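Local coordinates for serine-rich secreted cell wall anchored (LPXTG-motif ) protein (Lactobacillus reuteri ATCC 53608, PDB 5NXK) that probably acts as a surface adhesin, its beta-solenoid binding region helping the gut bacterium attach to its host, at residues D248-I253 with S281-A286; A12-A17 with N32-N37; V100-V105 with L124-N129; V177-S182 with L211-I216. All coordinates share one frame; numbering follows the deposited sequence.

Contact 1 of 4, residues D248-I253 with S281-A286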
# COMPACT_ATOMS: atom_id res chain seq x y z
N ASP A 248 -3.05 -16.36 7.51
CA ASP A 248 -2.99 -15.46 8.68
C ASP A 248 -3.59 -14.10 8.33
O ASP A 248 -3.52 -13.68 7.19
CB ASP A 248 -1.55 -15.24 9.19
CG ASP A 248 -0.77 -16.54 9.38
OD1 ASP A 248 -1.29 -17.51 9.99
OD2 ASP A 248 0.41 -16.57 8.97
N ASN A 249 -4.17 -13.40 9.30
CA ASN A 249 -4.59 -12.02 9.02
C ASN A 249 -3.43 -11.05 9.17
O ASN A 249 -3.21 -10.20 8.30
CB ASN A 249 -5.75 -11.60 9.92
CG ASN A 249 -6.93 -12.52 9.81
OD1 ASN A 249 -7.32 -13.16 10.79
ND2 ASN A 249 -7.50 -12.62 8.62
N VAL A 250 -2.67 -11.18 10.26
CA VAL A 250 -1.44 -10.40 10.43
C VAL A 250 -0.30 -11.35 10.73
O VAL A 250 -0.38 -12.19 11.64
CB VAL A 250 -1.52 -9.35 11.56
CG1 VAL A 250 -0.21 -8.54 11.64
CG2 VAL A 250 -2.72 -8.43 11.35
N ARG A 251 0.78 -11.22 9.97
CA ARG A 251 1.92 -12.09 10.14
C ARG A 251 3.18 -11.32 10.50
O ARG A 251 3.60 -10.43 9.76
CB ARG A 251 2.15 -12.88 8.86
CG ARG A 251 3.37 -13.78 8.84
CD ARG A 251 2.90 -15.01 8.10
NE ARG A 251 3.95 -15.93 7.73
CZ ARG A 251 3.78 -17.25 7.64
NH1 ARG A 251 2.60 -17.80 7.94
NH2 ARG A 251 4.80 -18.01 7.28
N ILE A 252 3.77 -11.65 11.64
CA ILE A 252 5.04 -11.06 12.05
C ILE A 252 6.04 -12.18 12.31
O ILE A 252 6.15 -12.68 13.43
CB ILE A 252 4.90 -10.19 13.29
CG1 ILE A 252 3.69 -9.25 13.13
CG2 ILE A 252 6.20 -9.39 13.52
CD1 ILE A 252 3.42 -8.39 14.33
N ILE A 253 6.76 -12.55 11.26
CA ILE A 253 7.77 -13.60 11.33
C ILE A 253 9.01 -13.09 10.59
O ILE A 253 8.92 -12.71 9.42
CB ILE A 253 7.26 -14.92 10.69
CG1 ILE A 253 6.09 -15.51 11.50
CG2 ILE A 253 8.38 -15.95 10.60
CD1 ILE A 253 5.49 -16.81 10.89
N SER A 281 -3.17 -18.60 11.80
CA SER A 281 -3.59 -17.91 13.03
C SER A 281 -3.99 -16.51 12.63
O SER A 281 -3.42 -15.95 11.71
CB SER A 281 -2.45 -17.86 14.06
OG SER A 281 -1.86 -19.13 14.26
N ASN A 282 -4.98 -15.94 13.30
CA ASN A 282 -5.39 -14.58 12.98
C ASN A 282 -4.23 -13.59 13.18
O ASN A 282 -3.92 -12.80 12.29
CB ASN A 282 -6.60 -14.18 13.82
CG ASN A 282 -7.74 -15.17 13.69
OD1 ASN A 282 -7.91 -16.06 14.53
ND2 ASN A 282 -8.51 -15.04 12.63
N PHE A 283 -3.59 -13.65 14.34
CA PHE A 283 -2.36 -12.90 14.57
C PHE A 283 -1.25 -13.94 14.70
O PHE A 283 -1.20 -14.69 15.67
CB PHE A 283 -2.43 -12.02 15.84
CG PHE A 283 -3.46 -10.91 15.78
CD1 PHE A 283 -3.65 -10.16 14.63
CD2 PHE A 283 -4.23 -10.61 16.90
CE1 PHE A 283 -4.58 -9.13 14.60
CE2 PHE A 283 -5.16 -9.58 16.88
CZ PHE A 283 -5.34 -8.84 15.74
N ARG A 284 -0.39 -14.02 13.69
CA ARG A 284 0.65 -15.04 13.67
C ARG A 284 1.99 -14.40 13.96
O ARG A 284 2.49 -13.63 13.13
CB ARG A 284 0.71 -15.74 12.31
CG ARG A 284 1.83 -16.77 12.15
CD ARG A 284 1.68 -17.96 13.10
NE ARG A 284 2.76 -18.93 12.93
CZ ARG A 284 3.30 -19.65 13.91
NH1 ARG A 284 2.86 -19.56 15.16
NH2 ARG A 284 4.29 -20.50 13.62
N VAL A 285 2.55 -14.68 15.12
CA VAL A 285 3.84 -14.11 15.49
C VAL A 285 4.78 -15.23 15.92
O VAL A 285 4.44 -16.01 16.81
CB VAL A 285 3.72 -13.06 16.60
CG1 VAL A 285 5.08 -12.44 16.88
CG2 VAL A 285 2.71 -11.97 16.20
N ALA A 286 5.95 -15.32 15.30
CA ALA A 286 6.86 -16.41 15.64
C ALA A 286 8.30 -15.98 15.38
O ALA A 286 8.54 -15.03 14.65
CB ALA A 286 6.52 -17.68 14.83
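The amides of N249 and N282 lie side by side and point the same way, their planes 18° apart. N282 ND2 gives its N-H to N249 OD1 at 2.9 Å, almost along the C=O axis. N249 ND2 is bonded to N222 OD1 and E276 O, and N282 ND2 also reaches I302 O, so both ends of the N249 amide and the NH2 of N282 are satisfied. Such an asparagine stack at successive corners is a hallmark of parallel beta-solenoids of the pectate lyase kind; here N249 lies between N222 and N282, and strands 251-252 and 283-285 run on from the corner in parallel register, V250 O holding R284 N at 2.7 Å. D248 splits its carboxylate: OD1 accepts the S281 N-H at 2.8 Å through its anti lone pair, while OD2 uses its syn lone pair in a salt bridge to R251 NH1 at 2.7 Å. R251, whose NH2 also pairs with D156, is thereby fixed in rotation. R284 crosses D248 obliquely, CB 3.4 Å from D248 CG. On the other face V250 CB meets the edge of the F283 ring at CD1 (3.8 Å), and I252 CB lies 4.1 Å from V285 CG2.

Contact 2 of 4, residues A12-A17 with N32-N37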
# COMPACT_ATOMS: atom_id res chain seq x y z
N ALA A 12 5.03 16.66 -18.39
CA ALA A 12 5.63 17.98 -18.28
C ALA A 12 5.32 18.60 -16.92
O ALA A 12 6.21 19.13 -16.26
CB ALA A 12 5.14 18.89 -19.42
N ALA A 13 4.07 18.49 -16.47
CA ALA A 13 3.68 19.08 -15.20
C ALA A 13 4.38 18.40 -14.01
O ALA A 13 4.85 19.07 -13.08
CB ALA A 13 2.18 18.99 -15.02
N LEU A 14 4.46 17.07 -14.05
CA LEU A 14 5.10 16.32 -12.98
C LEU A 14 6.61 16.54 -12.94
O LEU A 14 7.23 16.50 -11.87
CB LEU A 14 4.80 14.83 -13.11
CG LEU A 14 3.36 14.40 -12.81
CD1 LEU A 14 3.17 12.93 -13.13
CD2 LEU A 14 2.97 14.71 -11.38
N ARG A 15 7.22 16.80 -14.10
CA ARG A 15 8.66 16.96 -14.13
C ARG A 15 9.06 18.42 -13.92
O ARG A 15 10.25 18.75 -13.92
CB ARG A 15 9.24 16.43 -15.44
CG ARG A 15 9.19 14.91 -15.53
CD ARG A 15 9.76 14.39 -16.83
NE ARG A 15 11.13 14.84 -17.03
CZ ARG A 15 12.20 14.26 -16.49
NH1 ARG A 15 12.06 13.20 -15.70
NH2 ARG A 15 13.41 14.75 -16.72
N ASP A 16 8.06 19.27 -13.69
CA ASP A 16 8.31 20.69 -13.47
C ASP A 16 8.34 20.94 -11.98
O ASP A 16 7.32 20.87 -11.31
CB ASP A 16 7.23 21.53 -14.16
CG ASP A 16 7.43 23.04 -13.97
OD1 ASP A 16 8.10 23.49 -13.01
OD2 ASP A 16 6.89 23.79 -14.81
N ALA A 17 9.53 21.29 -11.48
CA ALA A 17 9.81 21.34 -10.04
C ALA A 17 9.03 22.43 -9.30
O ALA A 17 8.99 22.44 -8.07
CB ALA A 17 11.30 21.53 -9.81
N ASN A 32 4.50 5.38 -21.24
CA ASN A 32 5.80 5.39 -20.58
C ASN A 32 5.66 5.71 -19.10
O ASN A 32 4.68 6.32 -18.69
CB ASN A 32 6.69 6.44 -21.25
CG ASN A 32 6.91 6.16 -22.72
OD1 ASN A 32 7.64 5.24 -23.08
ND2 ASN A 32 6.22 6.91 -23.57
N ALA A 33 6.64 5.29 -18.30
CA ALA A 33 6.69 5.71 -16.90
C ALA A 33 7.15 7.16 -16.85
O ALA A 33 7.95 7.59 -17.67
CB ALA A 33 7.64 4.82 -16.09
N ILE A 34 6.65 7.91 -15.88
CA ILE A 34 7.09 9.29 -15.65
C ILE A 34 7.96 9.34 -14.40
O ILE A 34 7.51 8.96 -13.33
CB ILE A 34 5.90 10.24 -15.48
CG1 ILE A 34 5.08 10.35 -16.77
CG2 ILE A 34 6.37 11.62 -15.05
CD1 ILE A 34 3.77 11.09 -16.58
N THR A 35 9.20 9.83 -14.52
CA THR A 35 10.07 9.91 -13.36
C THR A 35 10.10 11.30 -12.74
O THR A 35 10.24 12.30 -13.43
CB THR A 35 11.53 9.50 -13.70
OG1 THR A 35 11.57 8.11 -14.07
CG2 THR A 35 12.44 9.70 -12.50
N ILE A 36 9.96 11.34 -11.42
CA ILE A 36 10.10 12.54 -10.63
C ILE A 36 11.36 12.40 -9.77
O ILE A 36 11.41 11.57 -8.86
CB ILE A 36 8.90 12.78 -9.70
CG1 ILE A 36 7.58 12.68 -10.49
CG2 ILE A 36 9.05 14.10 -8.95
CD1 ILE A 36 6.34 12.86 -9.62
N ASN A 37 12.37 13.21 -10.06
CA ASN A 37 13.64 13.11 -9.36
C ASN A 37 14.31 14.46 -9.21
O ASN A 37 15.54 14.56 -9.23
CB ASN A 37 14.57 12.12 -10.06
CG ASN A 37 14.91 12.54 -11.49
OD1 ASN A 37 14.46 13.58 -11.97
ND2 ASN A 37 15.74 11.75 -12.15
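L14 carries its CG anti to the carbonyl carbon (chi1 -71°) and continues extended through chi2 at 174°, which sends CD1 across to strand 34-36. I34 has its CG1 anti to its own carbonyl carbon, leaving CG2 anti to the backbone N, and the two side chains cross at about a right angle. L14 CD1 therefore sits against the methyls of both branches of I34, 4.0 Å from I34 CG2 and 4.0 Å from I34 CD1, while L14 CB lies 4.1 Å from I34 CG2. The other methyl of the leucine, CD2, comes 4.2 Å from I36 CD1, so that one leucine bridges two isoleucines of the same strand. The polar part is slighter. R15 starts with the same chi1 as L14 but bends at chi3, folding its guanidinium back over the strand: CG passes 3.5 Å from T35 O, and NH1 reaches that carbonyl at 3.0 Å in a weak, bent hydrogen bond of 127°.

The arrangement is consistent with a short helix capping the N-terminal end of the solenoid, as in many parallel beta-helices. L14 also touches I22, I43 and I61, its carbonyl O receives a hydrogen bond from R41 NH1, and A13 packs on I22. Helix 7-14 thereby meets strands 21-24, 41-46 and 61-63 as well as 34-36, the last of which is an outermost strand of its parallel sheet and bonds through its backbone to the 61-63 region.

Contact 3 of 4, residues V100-V105 with L124-N129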
# COMPACT_ATOMS: atom_id res chain seq x y z
N VAL A 100 2.96 8.96 -0.23
CA VAL A 100 1.89 8.92 -1.22
C VAL A 100 0.55 8.90 -0.50
O VAL A 100 0.34 8.14 0.48
CB VAL A 100 2.01 7.68 -2.15
CG1 VAL A 100 0.81 7.59 -3.08
CG2 VAL A 100 3.33 7.70 -2.94
N THR A 101 -0.36 9.73 -0.96
CA THR A 101 -1.69 9.79 -0.38
C THR A 101 -2.73 9.56 -1.47
O THR A 101 -2.73 10.26 -2.48
CB THR A 101 -1.94 11.15 0.30
OG1 THR A 101 -1.02 11.29 1.38
CG2 THR A 101 -3.37 11.25 0.85
N TYR A 102 -3.57 8.56 -1.27
CA TYR A 102 -4.71 8.31 -2.15
C TYR A 102 -5.97 8.76 -1.43
O TYR A 102 -6.29 8.24 -0.36
CB TYR A 102 -4.86 6.83 -2.51
CG TYR A 102 -3.91 6.28 -3.56
CD1 TYR A 102 -2.99 7.09 -4.21
CD2 TYR A 102 -3.96 4.93 -3.89
CE1 TYR A 102 -2.13 6.56 -5.19
CE2 TYR A 102 -3.12 4.40 -4.84
CZ TYR A 102 -2.21 5.21 -5.49
OH TYR A 102 -1.38 4.66 -6.43
N LYS A 103 -6.68 9.72 -1.99
CA LYS A 103 -7.93 10.16 -1.38
C LYS A 103 -9.09 9.98 -2.36
O LYS A 103 -9.04 10.48 -3.49
CB LYS A 103 -7.82 11.60 -0.92
CG LYS A 103 -9.13 12.18 -0.40
CD LYS A 103 -8.95 13.63 0.05
CE LYS A 103 -10.24 14.22 0.63
NZ LYS A 103 -9.96 15.52 1.34
N ASP A 104 -10.11 9.22 -1.96
CA ASP A 104 -11.24 8.91 -2.84
C ASP A 104 -10.75 8.33 -4.16
O ASP A 104 -11.18 8.71 -5.24
CB ASP A 104 -12.11 10.15 -3.07
CG ASP A 104 -12.75 10.65 -1.78
OD1 ASP A 104 -13.19 9.80 -0.98
OD2 ASP A 104 -12.81 11.87 -1.55
N VAL A 105 -9.84 7.37 -4.05
CA VAL A 105 -9.25 6.75 -5.22
C VAL A 105 -9.80 5.34 -5.40
O VAL A 105 -10.08 4.64 -4.42
CB VAL A 105 -7.71 6.71 -5.08
CG1 VAL A 105 -7.09 5.64 -5.97
CG2 VAL A 105 -7.12 8.09 -5.36
N LEU A 124 2.26 5.30 2.71
CA LEU A 124 1.05 5.37 1.91
C LEU A 124 -0.13 5.72 2.80
O LEU A 124 -0.49 4.97 3.71
CB LEU A 124 0.78 4.06 1.18
CG LEU A 124 -0.55 3.95 0.42
CD1 LEU A 124 -0.57 4.94 -0.75
CD2 LEU A 124 -0.77 2.53 -0.08
N ASN A 125 -0.75 6.87 2.53
CA ASN A 125 -1.94 7.25 3.27
C ASN A 125 -3.17 6.97 2.41
O ASN A 125 -3.18 7.26 1.22
CB ASN A 125 -1.89 8.73 3.68
CG ASN A 125 -0.73 9.03 4.60
OD1 ASN A 125 -0.56 8.38 5.63
ND2 ASN A 125 0.09 10.00 4.23
N LEU A 126 -4.19 6.37 3.02
CA LEU A 126 -5.40 6.01 2.32
C LEU A 126 -6.55 6.77 2.97
O LEU A 126 -6.85 6.57 4.15
CB LEU A 126 -5.64 4.49 2.35
CG LEU A 126 -4.52 3.65 1.74
CD1 LEU A 126 -4.81 2.16 1.89
CD2 LEU A 126 -4.29 4.03 0.27
N VAL A 127 -7.19 7.65 2.19
CA VAL A 127 -8.09 8.65 2.76
C VAL A 127 -9.46 8.60 2.08
O VAL A 127 -9.57 8.23 0.90
CB VAL A 127 -7.49 10.08 2.64
CG1 VAL A 127 -8.34 11.11 3.38
CG2 VAL A 127 -6.05 10.13 3.16
N GLY A 128 -10.51 8.97 2.82
CA GLY A 128 -11.87 8.97 2.31
C GLY A 128 -12.33 7.59 1.88
O GLY A 128 -11.98 6.58 2.50
N ASN A 129 -13.12 7.54 0.81
CA ASN A 129 -13.66 6.28 0.33
C ASN A 129 -12.77 5.71 -0.76
O ASN A 129 -12.91 6.05 -1.93
CB ASN A 129 -15.09 6.46 -0.16
CG ASN A 129 -16.01 6.90 0.96
OD1 ASN A 129 -15.95 6.38 2.07
ND2 ASN A 129 -16.88 7.87 0.68
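The two strands run parallel, their axes 4.6 Å apart at the closest and 16° from each other, in a register that holds through K103 and V127 and then shifts by one residue to set D104 beside N129. N125 N meets V100 O at 2.6 Å, nearly along the C=O axis, as do Y102 N on N125 O and V127 N on Y102 O; past the corner D104 N still bonds V127 O. Side chains alternate between the two faces. On the face of T101, N125 and V127, T101 places OG1 beside its backbone N and CG2 anti to it (chi1 -63°). OG1 receives a weak bond from N125 ND2 at 3.3 Å, while CG2 touches V127 CG2 at 3.7 Å; the threonine thus divides its polar and apolar branches between two residues of one strand. N125 OD1 in turn is held by N170 ND2. K103 lays CB and CG obliquely across V127.

On the other face V100 CG1 lies 3.8 Å from L124 CD1, and L126 CD2 is 4.0 Å from Y102 CB and obliquely beside the ring. At the corner of K103 and D104, D104 OD1 accepts the N129 N-H at 2.9 Å. G128, with positive phi and no CB, leaves room for that oxygen.

Such coil-to-coil pairing is the repeating element of the beta-solenoid. The strands sit mid-way in its long parallel sheet, T101 and K103 bonding to strand 71-77 and its end, while V100 and Y102 pack inward on strand 90-92 and L126 on V177.

Contact 4 of 4, residues V177-S182 with L211-I216; sequences VVLNNS and LTMENI
N215, with CG anti to its carbonyl carbon (chi1 -66°), has a CB directed toward the neighbouring strand. CG lies 3.8 Å from N181 CB, and the two amide ends then take over the pairing that the backbone carries earlier in the strands. OD1 accepts the N181 N-H at 2.9 Å, from a donor well above the carbonyl plane; ND2 donates to L179 O at 3.0 Å, near its own amide plane though above that of the L179 carbonyl. ND2 also bonds D187 OD2 and touches L179 CD2, the L179 side chain crossing that of N215 at about a right angle. A side-chain amide thus stands in for a peptide where E214 N turns from L179 O to a water that accepts from it and can also donate to L179 O. Before it the parallel pairing is regular, with T212 N on V177 O at 2.9 Å and L179 N on T212 O. Inside, L179 CB meets M213 SD at 3.9 Å.

These are adjacent rungs of the beta-solenoid. Strand 176-181 bonds on its other flank to strand 129-134, M213 packs on strand 240-244, and L179 and M213 pack on the start of strand 186-191 (D187, M188).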
# COMPACT_ATOMS: atom_id res chain seq x y z
N VAL A 177 -11.94 2.26 3.63
CA VAL A 177 -10.99 1.66 2.71
C VAL A 177 -11.32 0.20 2.53
O VAL A 177 -11.52 -0.52 3.51
CB VAL A 177 -9.55 1.82 3.23
CG1 VAL A 177 -8.56 1.09 2.33
CG2 VAL A 177 -9.20 3.31 3.35
N VAL A 178 -11.34 -0.22 1.27
CA VAL A 178 -11.64 -1.58 0.89
C VAL A 178 -10.50 -2.09 0.02
O VAL A 178 -10.04 -1.37 -0.86
CB VAL A 178 -12.98 -1.67 0.12
CG1 VAL A 178 -13.21 -3.09 -0.38
CG2 VAL A 178 -14.15 -1.22 1.00
N LEU A 179 -10.01 -3.29 0.28
CA LEU A 179 -9.03 -3.88 -0.63
C LEU A 179 -9.55 -5.24 -1.06
O LEU A 179 -9.76 -6.13 -0.23
CB LEU A 179 -7.66 -3.98 0.03
CG LEU A 179 -6.46 -4.38 -0.84
CD1 LEU A 179 -5.16 -3.89 -0.17
CD2 LEU A 179 -6.39 -5.88 -1.16
N ASN A 180 -9.72 -5.39 -2.37
CA ASN A 180 -10.21 -6.61 -2.99
C ASN A 180 -9.06 -7.30 -3.68
O ASN A 180 -8.39 -6.71 -4.51
CB ASN A 180 -11.32 -6.28 -3.99
CG ASN A 180 -12.49 -5.57 -3.34
OD1 ASN A 180 -13.03 -6.04 -2.33
ND2 ASN A 180 -12.88 -4.42 -3.90
N ASN A 181 -8.78 -8.54 -3.32
CA ASN A 181 -7.61 -9.20 -3.88
C ASN A 181 -7.99 -10.51 -4.56
O ASN A 181 -8.46 -11.45 -3.91
CB ASN A 181 -6.55 -9.43 -2.80
CG ASN A 181 -5.17 -9.76 -3.37
OD1 ASN A 181 -5.04 -10.13 -4.53
ND2 ASN A 181 -4.14 -9.63 -2.54
N SER A 182 -7.80 -10.56 -5.87
CA SER A 182 -8.00 -11.79 -6.61
C SER A 182 -6.76 -12.10 -7.45
O SER A 182 -6.85 -12.77 -8.47
CB SER A 182 -9.25 -11.69 -7.49
OG SER A 182 -9.15 -10.56 -8.36
N LEU A 211 -11.66 -0.46 7.64
CA LEU A 211 -10.76 -1.17 6.76
C LEU A 211 -11.35 -2.54 6.50
O LEU A 211 -11.58 -3.30 7.44
CB LEU A 211 -9.36 -1.29 7.37
CG LEU A 211 -8.41 -2.22 6.58
CD1 LEU A 211 -8.20 -1.67 5.17
CD2 LEU A 211 -7.07 -2.37 7.29
N THR A 212 -11.61 -2.85 5.24
CA THR A 212 -12.19 -4.12 4.87
C THR A 212 -11.30 -4.83 3.85
O THR A 212 -11.04 -4.31 2.76
CB THR A 212 -13.61 -3.95 4.30
OG1 THR A 212 -14.43 -3.26 5.25
CG2 THR A 212 -14.23 -5.29 3.99
N MET A 213 -10.81 -6.01 4.22
CA MET A 213 -9.99 -6.84 3.34
C MET A 213 -10.45 -8.29 3.47
O MET A 213 -9.81 -9.12 4.11
CB MET A 213 -8.49 -6.68 3.65
CG MET A 213 -8.06 -5.23 3.81
SD MET A 213 -6.27 -4.94 3.57
CE MET A 213 -5.67 -5.76 5.03
N GLU A 214 -11.60 -8.56 2.86
CA GLU A 214 -12.24 -9.87 2.97
C GLU A 214 -11.83 -10.70 1.76
O GLU A 214 -12.54 -10.76 0.77
CB GLU A 214 -13.76 -9.69 3.04
CG GLU A 214 -14.19 -9.09 4.37
CD GLU A 214 -15.69 -8.86 4.45
OE1 GLU A 214 -16.26 -8.24 3.53
OE2 GLU A 214 -16.29 -9.28 5.46
N ASN A 215 -10.69 -11.37 1.88
CA ASN A 215 -10.03 -11.97 0.73
C ASN A 215 -9.70 -13.43 0.96
O ASN A 215 -8.74 -13.96 0.39
CB ASN A 215 -8.77 -11.16 0.41
CG ASN A 215 -9.10 -9.76 -0.06
OD1 ASN A 215 -9.98 -9.58 -0.91
ND2 ASN A 215 -8.41 -8.75 0.49
N ILE A 216 -10.53 -14.08 1.76
CA ILE A 216 -10.33 -15.46 2.16
C ILE A 216 -10.35 -16.41 0.94
O ILE A 216 -9.79 -17.51 0.99
CB ILE A 216 -11.40 -15.88 3.21
CG1 ILE A 216 -11.00 -17.17 3.92
CG2 ILE A 216 -12.79 -15.97 2.59
CD1 ILE A 216 -11.62 -17.29 5.29
O HOH W 1 -14.09 -0.49 4.70
O HOH W 2 -12.49 -6.76 0.88

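How the contacts relate
Contacts 1, 3 and 4 share one principle, parallel strands of consecutive coils joined by backbone hydrogen bonds, in different parts of the solenoid: contact 1 lies on a sheet of its own, while contact 3 runs round a corner into the sheet that holds contact 4. Contact 4 is the most buried, whereas contacts 1 and 3 are only partly so. Contact 2 differs in kind: helix against strand at the N-terminal end, partly buried and mainly apolar, with an exposed arginine. Corners bring the polar side chains in contact 1 (amide and carboxylate) and contact 3 (carboxylate). Contacts 3 and 4 touch, while contacts 1 and 2 stand about 39 Å apart between centres, on opposite sides of the chain's centre.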